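PDB 3CNB: DNA-binding response regulator, merR family from Colwellia psychrerythraea, which probably binds DNA as a response regulator, this chain being its CheY-like receiver domain, which is predicted to be phosphorylated on an aspartate. Local coordinates for residues E121-I124 and K125-E129; T25-L28 and E29-P33; S71-H74 and R75-T79; N42-D45 and A46-L50. All blocks are in the same frame, centred on the assembly; numbering follows the deposited sequence.

Contact 1: E121-I124 and K125-E129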
loop_
_atom_site.group_PDB
_atom_site.type_symbol
_atom_site.label_atom_id
_atom_site.label_comp_id
_atom_site.label_asym_id
_atom_site.label_seq_id
_atom_site.Cartn_x
_atom_site.Cartn_y
_atom_site.Cartn_z
ATOM N N GLU A 121 9.072 9.091 0.728
ATOM C CA GLU A 121 10.270 8.777 1.517
ATOM C C GLU A 121 10.106 9.188 2.993
ATOM O O GLU A 121 10.331 8.378 3.882
ATOM C CB GLU A 121 11.500 9.440 0.892
ATOM C CG GLU A 121 12.852 8.958 1.444
ATOM C CD GLU A 121 13.457 9.876 2.504
ATOM O OE1 GLU A 121 14.616 9.626 2.905
ATOM O OE2 GLU A 121 12.797 10.852 2.934
ATOM N N LYS A 122 9.687 10.434 3.228
ATOM C CA LYS A 122 9.454 10.975 4.578
ATOM C C LYS A 122 8.322 10.240 5.275
ATOM O O LYS A 122 8.456 9.836 6.431
ATOM C CB LYS A 122 9.040 12.443 4.464
ATOM C CG LYS A 122 8.997 13.213 5.777
ATOM C CD LYS A 122 10.162 14.168 5.827
ATOM C CE LYS A 122 10.015 15.195 6.914
ATOM N NZ LYS A 122 10.971 16.291 6.643
ATOM N N THR A 123 7.207 10.089 4.550
ATOM C CA THR A 123 5.956 9.531 5.066
ATOM C C THR A 123 6.119 8.105 5.541
ATOM O O THR A 123 5.850 7.820 6.699
ATOM C CB THR A 123 4.828 9.610 4.019
ATOM O OG1 THR A 123 4.641 10.973 3.637
ATOM C CG2 THR A 123 3.517 9.086 4.578
ATOM N N ILE A 124 6.601 7.220 4.671
ATOM C CA ILE A 124 6.737 5.809 5.049
ATOM C C ILE A 124 7.717 5.588 6.198
ATOM O O ILE A 124 7.458 4.758 7.063
ATOM C CB ILE A 124 7.040 4.857 3.829
ATOM C CG1 ILE A 124 6.834 3.386 4.224
ATOM C CG2 ILE A 124 8.459 5.074 3.274
ATOM C CD1 ILE A 124 6.810 2.415 3.031
ATOM N N LYS A 125 8.823 6.333 6.220
ATOM C CA LYS A 125 9.775 6.255 7.334
ATOM C C LYS A 125 9.119 6.666 8.664
ATOM O O LYS A 125 9.244 5.975 9.672
ATOM C CB LYS A 125 10.996 7.129 7.046
ATOM C CG LYS A 125 11.908 6.592 5.959
ATOM C CD LYS A 125 13.363 6.897 6.272
ATOM C CE LYS A 125 13.751 8.319 5.921
ATOM N NZ LYS A 125 15.172 8.585 6.275
ATOM N N GLN A 126 8.421 7.797 8.648
ATOM C CA GLN A 126 7.653 8.240 9.805
ATOM C C GLN A 126 6.717 7.143 10.299
ATOM O O GLN A 126 6.781 6.732 11.457
ATOM C CB GLN A 126 6.856 9.501 9.468
ATOM C CG GLN A 126 6.369 10.272 10.684
ATOM C CD GLN A 126 4.871 10.153 10.888
ATOM O OE1 GLN A 126 4.090 10.308 9.949
ATOM N NE2 GLN A 126 4.462 9.876 12.121
ATOM N N LEU A 127 5.846 6.673 9.412
ATOM C CA LEU A 127 4.831 5.670 9.777
ATOM C C LEU A 127 5.411 4.383 10.352
ATOM O O LEU A 127 4.828 3.806 11.267
ATOM C CB LEU A 127 3.890 5.362 8.598
ATOM C CG LEU A 127 2.964 6.509 8.191
ATOM C CD1 LEU A 127 2.367 6.267 6.809
ATOM C CD2 LEU A 127 1.856 6.767 9.229
ATOM N N VAL A 128 6.557 3.953 9.827
ATOM C CA VAL A 128 7.220 2.748 10.296
ATOM C C VAL A 128 7.696 2.958 11.730
ATOM O O VAL A 128 7.502 2.089 12.590
ATOM C CB VAL A 128 8.378 2.357 9.355
ATOM C CG1 VAL A 128 9.376 1.414 10.027
ATOM C CG2 VAL A 128 7.818 1.711 8.101
ATOM N N GLU A 129 8.266 4.138 11.985
ATOM C CA GLU A 129 8.779 4.512 13.305
ATOM C C GLU A 129 7.680 4.734 14.350
ATOM O O GLU A 129 7.791 4.251 15.472
ATOM C CB GLU A 129 9.664 5.754 13.190
ATOM C CG GLU A 129 10.999 5.617 13.908
ATOM C CD GLU A 129 11.828 4.451 13.392
ATOM O OE1 GLU A 129 11.999 4.327 12.160
ATOM O OE2 GLU A 129 12.312 3.656 14.221
#

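Contact 2: T25-L28 and E29-P33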
loop_
_atom_site.group_PDB
_atom_site.type_symbol
_atom_site.label_atom_id
_atom_site.label_comp_id
_atom_site.label_asym_id
_atom_site.label_seq_id
_atom_site.Cartn_x
_atom_site.Cartn_y
_atom_site.Cartn_z
ATOM N N THR A 25 9.170 -0.851 -5.995
ATOM C CA THR A 25 9.878 -1.910 -5.264
ATOM C C THR A 25 11.337 -1.534 -5.100
ATOM O O THR A 25 11.886 -1.664 -4.006
ATOM C CB THR A 25 9.786 -3.306 -5.988
ATOM O OG1 THR A 25 8.412 -3.704 -6.067
ATOM C CG2 THR A 25 10.556 -4.370 -5.228
ATOM N N GLN A 26 11.946 -1.053 -6.184
ATOM C CA GLN A 26 13.361 -0.674 -6.172
ATOM C C GLN A 26 13.619 0.504 -5.245
ATOM O O GLN A 26 14.578 0.498 -4.480
ATOM C CB GLN A 26 13.815 -0.305 -7.581
ATOM C CG GLN A 26 15.315 -0.121 -7.723
ATOM C CD GLN A 26 16.085 -1.338 -7.329
ATOM O OE1 GLN A 26 15.963 -2.389 -7.945
ATOM N NE2 GLN A 26 16.899 -1.206 -6.293
ATOM N N PHE A 27 12.772 1.517 -5.351
ATOM C CA PHE A 27 12.780 2.644 -4.418
ATOM C C PHE A 27 12.700 2.216 -2.944
ATOM O O PHE A 27 13.453 2.717 -2.087
ATOM C CB PHE A 27 11.626 3.598 -4.734
ATOM C CG PHE A 27 11.594 4.815 -3.846
ATOM C CD1 PHE A 27 12.466 5.886 -4.085
ATOM C CD2 PHE A 27 10.721 4.882 -2.767
ATOM C CE1 PHE A 27 12.453 7.006 -3.269
ATOM C CE2 PHE A 27 10.693 6.004 -1.952
ATOM C CZ PHE A 27 11.564 7.072 -2.213
ATOM N N LEU A 28 11.785 1.305 -2.638
ATOM C CA LEU A 28 11.619 0.883 -1.265
ATOM C C LEU A 28 12.738 -0.045 -0.787
ATOM O O LEU A 28 13.061 -0.046 0.400
ATOM C CB LEU A 28 10.243 0.262 -1.053
ATOM C CG LEU A 28 9.017 1.149 -1.190
ATOM C CD1 LEU A 28 7.746 0.269 -1.100
ATOM C CD2 LEU A 28 9.040 2.193 -0.112
ATOM N N GLU A 29 13.341 -0.820 -1.694
ATOM C CA GLU A 29 14.552 -1.608 -1.358
ATOM C C GLU A 29 15.773 -0.731 -1.107
ATOM O O GLU A 29 16.575 -1.037 -0.222
ATOM C CB GLU A 29 14.881 -2.655 -2.439
ATOM C CG GLU A 29 13.825 -3.771 -2.509
ATOM C CD GLU A 29 14.073 -4.813 -3.580
ATOM O OE1 GLU A 29 14.758 -4.515 -4.588
ATOM O OE2 GLU A 29 13.558 -5.938 -3.409
ATOM N N ASN A 30 15.923 0.332 -1.903
ATOM C CA ASN A 30 16.944 1.366 -1.669
ATOM C C ASN A 30 16.785 1.962 -0.271
ATOM O O ASN A 30 17.749 2.077 0.461
ATOM C CB ASN A 30 16.852 2.493 -2.710
ATOM C CG ASN A 30 17.223 2.042 -4.113
ATOM O OD1 ASN A 30 17.705 0.932 -4.309
ATOM N ND2 ASN A 30 16.969 2.902 -5.110
ATOM N N LEU A 31 15.550 2.324 0.076
ATOM C CA LEU A 31 15.211 2.952 1.356
ATOM C C LEU A 31 15.379 2.002 2.539
ATOM O O LEU A 31 15.832 2.408 3.603
ATOM C CB LEU A 31 13.750 3.420 1.320
ATOM C CG LEU A 31 13.363 4.846 1.699
ATOM C CD1 LEU A 31 11.860 4.894 1.881
ATOM C CD2 LEU A 31 14.080 5.342 2.954
ATOM N N PHE A 32 14.991 0.744 2.363
ATOM C CA PHE A 32 15.060 -0.225 3.454
ATOM C C PHE A 32 15.781 -1.474 2.965
ATOM O O PHE A 32 15.112 -2.422 2.557
ATOM C CB PHE A 32 13.650 -0.627 3.931
ATOM C CG PHE A 32 12.774 0.525 4.361
ATOM C CD1 PHE A 32 11.688 0.917 3.580
ATOM C CD2 PHE A 32 12.995 1.177 5.571
ATOM C CE1 PHE A 32 10.860 1.973 3.966
ATOM C CE2 PHE A 32 12.167 2.244 5.975
ATOM C CZ PHE A 32 11.097 2.640 5.172
ATOM N N PRO A 33 17.139 -1.496 3.022
ATOM C CA PRO A 33 17.958 -2.596 2.484
ATOM C C PRO A 33 17.727 -3.957 3.162
ATOM O O PRO A 33 18.102 -4.986 2.603
ATOM C CB PRO A 33 19.399 -2.129 2.748
ATOM C CG PRO A 33 19.310 -0.674 2.949
ATOM C CD PRO A 33 17.989 -0.459 3.628
HETATM O O HOH W 1 17.411 -3.820 -4.539
HETATM O O HOH W 2 14.180 -4.260 -7.488
#

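Contact 3: S71-H74 and R75-T79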
loop_
_atom_site.group_PDB
_atom_site.type_symbol
_atom_site.label_atom_id
_atom_site.label_comp_id
_atom_site.label_asym_id
_atom_site.label_seq_id
_atom_site.Cartn_x
_atom_site.Cartn_y
_atom_site.Cartn_z
ATOM N N SER A 71 -12.883 -1.421 -0.458
ATOM C CA SER A 71 -13.343 -2.605 0.242
ATOM C C SER A 71 -12.179 -3.399 0.857
ATOM O O SER A 71 -12.250 -3.832 2.016
ATOM C CB SER A 71 -14.123 -3.488 -0.760
ATOM O OG SER A 71 -15.199 -4.135 -0.121
ATOM N N ILE A 72 -11.127 -3.597 0.057
ATOM C CA ILE A 72 -9.902 -4.287 0.458
ATOM C C ILE A 72 -9.257 -3.579 1.664
ATOM O O ILE A 72 -8.884 -4.223 2.655
ATOM C CB ILE A 72 -8.913 -4.385 -0.724
ATOM C CG1 ILE A 72 -9.210 -5.633 -1.563
ATOM C CG2 ILE A 72 -7.481 -4.647 -0.230
ATOM C CD1 ILE A 72 -10.351 -5.577 -2.509
ATOM N N CYS A 73 -9.161 -2.255 1.586
ATOM C CA CYS A 73 -8.635 -1.449 2.704
ATOM C C CYS A 73 -9.468 -1.618 3.971
ATOM O O CYS A 73 -8.932 -1.825 5.059
ATOM C CB CYS A 73 -8.595 0.030 2.330
ATOM S SG CYS A 73 -7.875 1.093 3.623
ATOM N N HIS A 74 -10.784 -1.533 3.820
ATOM C CA HIS A 74 -11.696 -1.769 4.925
ATOM C C HIS A 74 -11.506 -3.156 5.531
ATOM O O HIS A 74 -11.378 -3.280 6.756
ATOM C CB HIS A 74 -13.135 -1.586 4.447
ATOM C CG HIS A 74 -14.154 -1.753 5.526
ATOM N ND1 HIS A 74 -14.031 -1.159 6.764
ATOM C CD2 HIS A 74 -15.328 -2.425 5.543
ATOM C CE1 HIS A 74 -15.081 -1.468 7.501
ATOM N NE2 HIS A 74 -15.886 -2.227 6.781
ATOM N N ARG A 75 -11.447 -4.192 4.688
ATOM C CA ARG A 75 -11.172 -5.573 5.166
ATOM C C ARG A 75 -9.846 -5.707 5.905
ATOM O O ARG A 75 -9.780 -6.426 6.892
ATOM C CB ARG A 75 -11.232 -6.612 4.020
ATOM C CG ARG A 75 -10.901 -8.075 4.420
ATOM C CD ARG A 75 -9.439 -8.453 4.086
ATOM N NE ARG A 75 -9.078 -9.796 4.558
ATOM C CZ ARG A 75 -8.478 -10.072 5.713
ATOM N NH1 ARG A 75 -8.131 -9.099 6.544
ATOM N NH2 ARG A 75 -8.209 -11.329 6.036
ATOM N N ILE A 76 -8.786 -5.059 5.413
ATOM C CA ILE A 76 -7.478 -5.115 6.093
ATOM C C ILE A 76 -7.561 -4.481 7.485
ATOM O O ILE A 76 -7.160 -5.084 8.479
ATOM C CB ILE A 76 -6.324 -4.444 5.284
ATOM C CG1 ILE A 76 -5.982 -5.281 4.046
ATOM C CG2 ILE A 76 -5.041 -4.258 6.189
ATOM C CD1 ILE A 76 -5.296 -4.523 2.914
ATOM N N LYS A 77 -8.108 -3.271 7.544
ATOM C CA LYS A 77 -8.061 -2.475 8.777
ATOM C C LYS A 77 -9.124 -2.839 9.822
ATOM O O LYS A 77 -9.036 -2.395 10.967
ATOM C CB LYS A 77 -8.104 -0.966 8.438
ATOM C CG LYS A 77 -6.880 -0.483 7.636
ATOM C CD LYS A 77 -5.586 -0.632 8.438
ATOM C CE LYS A 77 -5.513 0.311 9.655
ATOM N NZ LYS A 77 -4.148 0.215 10.256
ATOM N N SER A 78 -10.120 -3.643 9.450
ATOM C CA SER A 78 -11.185 -4.018 10.393
ATOM C C SER A 78 -11.123 -5.474 10.872
ATOM O O SER A 78 -12.000 -5.915 11.621
ATOM C CB SER A 78 -12.569 -3.755 9.807
ATOM O OG SER A 78 -12.757 -4.506 8.615
ATOM N N THR A 79 -10.100 -6.210 10.450
ATOM C CA THR A 79 -9.937 -7.617 10.825
ATOM C C THR A 79 -8.762 -7.690 11.772
ATOM O O THR A 79 -7.690 -7.175 11.450
ATOM C CB THR A 79 -9.686 -8.501 9.574
ATOM O OG1 THR A 79 -10.775 -8.347 8.656
ATOM C CG2 THR A 79 -9.529 -9.993 9.908
#

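Contact 4: N42-D45 and A46-L50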
loop_
_atom_site.group_PDB
_atom_site.type_symbol
_atom_site.label_atom_id
_atom_site.label_comp_id
_atom_site.label_asym_id
_atom_site.label_seq_id
_atom_site.Cartn_x
_atom_site.Cartn_y
_atom_site.Cartn_z
ATOM N N ASN A 42 -2.122 -8.886 -9.210
ATOM C CA ASN A 42 -3.523 -9.133 -9.546
ATOM C C ASN A 42 -4.308 -9.319 -8.258
ATOM O O ASN A 42 -3.684 -9.566 -7.235
ATOM C CB ASN A 42 -3.641 -10.369 -10.460
ATOM C CG ASN A 42 -3.133 -11.632 -9.807
ATOM O OD1 ASN A 42 -3.706 -12.131 -8.834
ATOM N ND2 ASN A 42 -2.046 -12.175 -10.357
ATOM N N PRO A 43 -5.663 -9.236 -8.305
ATOM C CA PRO A 43 -6.441 -9.315 -7.054
ATOM C C PRO A 43 -6.295 -10.601 -6.224
ATOM O O PRO A 43 -6.350 -10.526 -4.991
ATOM C CB PRO A 43 -7.890 -9.131 -7.519
ATOM C CG PRO A 43 -7.799 -8.519 -8.884
ATOM C CD PRO A 43 -6.541 -9.051 -9.480
ATOM N N PHE A 44 -6.116 -11.761 -6.865
ATOM C CA PHE A 44 -6.029 -13.025 -6.124
ATOM C C PHE A 44 -4.745 -13.060 -5.324
ATOM O O PHE A 44 -4.739 -13.414 -4.130
ATOM C CB PHE A 44 -6.076 -14.265 -7.047
ATOM C CG PHE A 44 -5.876 -15.561 -6.310
ATOM C CD1 PHE A 44 -6.968 -16.259 -5.794
ATOM C CD2 PHE A 44 -4.586 -16.078 -6.101
ATOM C CE1 PHE A 44 -6.787 -17.461 -5.093
ATOM C CE2 PHE A 44 -4.383 -17.252 -5.399
ATOM C CZ PHE A 44 -5.491 -17.966 -4.891
ATOM N N ASP A 45 -3.661 -12.714 -6.012
ATOM C CA ASP A 45 -2.345 -12.640 -5.413
ATOM C C ASP A 45 -2.344 -11.640 -4.262
ATOM O O ASP A 45 -1.736 -11.908 -3.224
ATOM C CB ASP A 45 -1.291 -12.305 -6.465
ATOM C CG ASP A 45 -0.992 -13.490 -7.406
ATOM O OD1 ASP A 45 -1.420 -14.623 -7.119
ATOM O OD2 ASP A 45 -0.313 -13.290 -8.439
ATOM N N ALA A 46 -3.068 -10.529 -4.420
ATOM C CA ALA A 46 -3.251 -9.563 -3.313
ATOM C C ALA A 46 -3.896 -10.215 -2.090
ATOM O O ALA A 46 -3.365 -10.102 -0.977
ATOM C CB ALA A 46 -4.043 -8.361 -3.775
ATOM N N GLY A 47 -4.998 -10.950 -2.305
ATOM C CA GLY A 47 -5.676 -11.674 -1.218
ATOM C C GLY A 47 -4.778 -12.692 -0.548
ATOM O O GLY A 47 -4.741 -12.811 0.679
ATOM N N ASP A 48 -4.020 -13.388 -1.385
ATOM C CA ASP A 48 -3.214 -14.520 -0.981
ATOM C C ASP A 48 -1.978 -14.049 -0.225
ATOM O O ASP A 48 -1.718 -14.511 0.897
ATOM C CB ASP A 48 -2.845 -15.341 -2.233
ATOM C CG ASP A 48 -1.993 -16.549 -1.918
ATOM O OD1 ASP A 48 -2.141 -17.140 -0.832
ATOM O OD2 ASP A 48 -1.156 -16.907 -2.769
ATOM N N LEU A 49 -1.254 -13.098 -0.825
ATOM C CA LEU A 49 -0.016 -12.559 -0.259
ATOM C C LEU A 49 -0.225 -11.748 1.025
ATOM O O LEU A 49 0.652 -11.719 1.878
ATOM C CB LEU A 49 0.740 -11.765 -1.306
ATOM C CG LEU A 49 1.779 -12.547 -2.139
ATOM C CD1 LEU A 49 1.261 -13.855 -2.665
ATOM C CD2 LEU A 49 2.321 -11.705 -3.292
ATOM N N LEU A 50 -1.407 -11.153 1.198
ATOM C CA LEU A 50 -1.800 -10.590 2.500
ATOM C C LEU A 50 -1.465 -11.538 3.643
ATOM O O LEU A 50 -0.967 -11.121 4.684
ATOM C CB LEU A 50 -3.301 -10.346 2.537
ATOM C CG LEU A 50 -3.950 -9.083 3.111
ATOM C CD1 LEU A 50 -5.364 -9.398 3.534
ATOM C CD2 LEU A 50 -3.192 -8.441 4.258
HETATM O O HOH W 3 -0.837 -16.339 -5.287
#

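Contact 1: E121-I124 and K125-E129
Lys-125 reaches back one helical turn to Glu-121. Its NZ forms a salt bridge with Glu-121 OE1 at 3.6 Å, and its CE lies 3.4 Å from the same oxygen. The lysine chain bends at chi2 and chi3 (-80°), which folds it back along the turn; its CG rests 3.2 Å from Glu-121 O. Glu-121 CG is anti to the backbone N (chi1 -168°), and a bend at chi2 brings the carboxylate round to the lysine. An alanine in place of Glu-121 would probably leave the Lys-125 ammonium without this mate and its chain freer to swing. The backbone bond from Lys-125 N to Glu-121 O is weak. Gln-126 N donates to Lys-122 O. Both segments lie on helix 117-129, the last helix of the CheY-like alpha/beta receiver fold. Leu-127 N donates to Thr-123 O at 2.9 Å, almost straight (174°). Its CD1 lies alongside Thr-123 CG2, 3.8 Å away, both side chains pointing the same way. Thr-123 OG1 turns back to bond Leu-119 O. Leu-127 also packs on Ile-86 and Ile-88 of strand 86-91. Val-128 N donates to Ile-124 O at 3.0 Å. Its CG2 touches that same oxygen and lies 4.3 Å from Ile-124 CG1.

Contact 2: T25-L28 and E29-P33
Helix 18-31, the first crossover helix of the receiver domain, ends in this contact. On its polar side Gln-26 NE2 donates to Asn-30 OD1 at 3.0 Å. The acceptor lies in the Gln-26 amide plane, but the donor sits above the Asn-30 carbonyl plane, 36° out of it. The two amides are turned 44° apart. Gln-26 puts its amide there by a bend at chi2 (58°). Two waters join this amide to Glu-29: one accepts from NE2 and the other donates to OE1 of Gln-26, and both donate to Glu-29 OE1. The Glu-29 chain runs extended beside Thr-25, with Glu-29 OE2 3.8 Å from Thr-25 CG2. With an alanine at Glu-29, both waters are likely to lose the acceptor they share, and the Thr-25 methyl its carboxylate neighbour. The apolar side is looser. Leu-31 CD1 lies 4.2 Å from Phe-27 CE2 and 4.4 Å from Leu-28 CD2. Phe-32 N donates to Leu-28 O at 2.9 Å, although Phe-32 has already left helical backbone angles. Its ring meets Phe-9 edge-to-face, and Phe-27 meets Phe-117 likewise. Leu-28 packs on Ile-11, Ile-13 and Ile-37. A helix laid this way on parallel strands 10-14 and 36-40 is typical of a beta-alpha-beta crossover.

Contact 3: S71-H74 and R75-T79
Ser-78 meets His-74 with a hydroxyl hydrogen bond. Ser-78 OG donates to His-74 O at 2.6 Å. It comes from above the carbonyl plane, 39° out of it. The hydroxyl reaches this oxygen because OG sits between the backbone N and the carbonyl carbon, chi1 60°. Ser-78 N also donates to His-74 O, weakly, at 3.0 Å, so one carbonyl receives both groups of the serine. Thr-79 OG1 does a similar job one residue on. It donates to Arg-75 O at 2.8 Å and lies in the carbonyl plane. Regular helical bonds precede these: Arg-75 N to Ser-71 O, Ile-76 N to Ile-72 O and Lys-77 N to Cys-73 O. Two side-chain hydroxyls thus bond backbone carbonyls of the last part of helix 69-77. Lys-77 NZ runs on to bond Ala-83 O and Ile-85 O.

The ring contact is slight. Ser-78 OG stands over one face of the His-74 imidazole, 4.0 Å above its plane and offset toward the rim. Apolar contact is closer between Ile-72 and Ile-76, where CG2 of the first meets CD1 of the second at 3.8 Å.

Helix 69-77 links parallel strands 57-61 and 86-91. Cys-73 packs on Leu-60 and Val-87, Ile-76 on Val-87, and Arg-75 against Leu-50 and His-51 of helix 43-52.

Contact 4: N42-D45 and A46-L50
Ala-46 and Leu-49 form the close-packed side of the first two turns of helix 43-52. Ala-46 N donates to Asn-42 O at 3.0 Å, and Ala-46 CB lies 3.4 Å from Pro-43 O. Leu-49 N donates to Asp-45 O at 2.7 Å; Leu-49 CB presses on the same oxygen. Beneath them Ala-46 packs on Ala-40 and Ile-14, and Leu-49 on Ala-40 and Leu-12. The other side is looser. Phe-44 CE2 comes only within 4.0 Å of Asp-48 CB, and the ring and carboxylate planes are 45° apart. Phe-44 extends there with CG anti to the backbone N (175°). Asp-45 OD1 lies in the plane of this ring, at its edge. A water donates to both Asp-45 OD1 and Asp-48 OD2, which are 4.9 Å apart, and probably eases their like charges. Asn-42 ties the start of the helix together. Its OD1 accepts from Asp-45 N at 2.9 Å, nearly straight at 173°, and its ND2 returns a weak bond to Asp-45 OD2. With both side chains engaged, the carboxylate of Asp-45 is steadied from the amide and from the water. An asparagine that accepts from the backbone N three residues on is the classic helix N-cap.

How the contacts relate
The four contacts lie on four helices of one CheY-like receiver domain, around its five-stranded parallel sheet. Contacts 1 and 2 touch, their centres 13 Å apart. Helices 117-129 and 18-31 meet there: Ile-124 CG2 lies 3.7 Å from Leu-31 CD1, and Glu-121 CB 3.9 Å from Phe-27 CZ. Contacts 3 and 4 make the second pair, also 13 Å apart between centres. Leu-50 CD1 packs on Arg-75 CZ at 3.9 Å. The pairs do not touch; contacts 1 and 3 approach to about 9 Å between nearest atoms. Contacts 2 and 3 lie on opposite sides of the chain's centre, about 26 Å between centres. Asp-61, the predicted phosphorylation site, ends strand 57-61, which precedes the helix of contact 3.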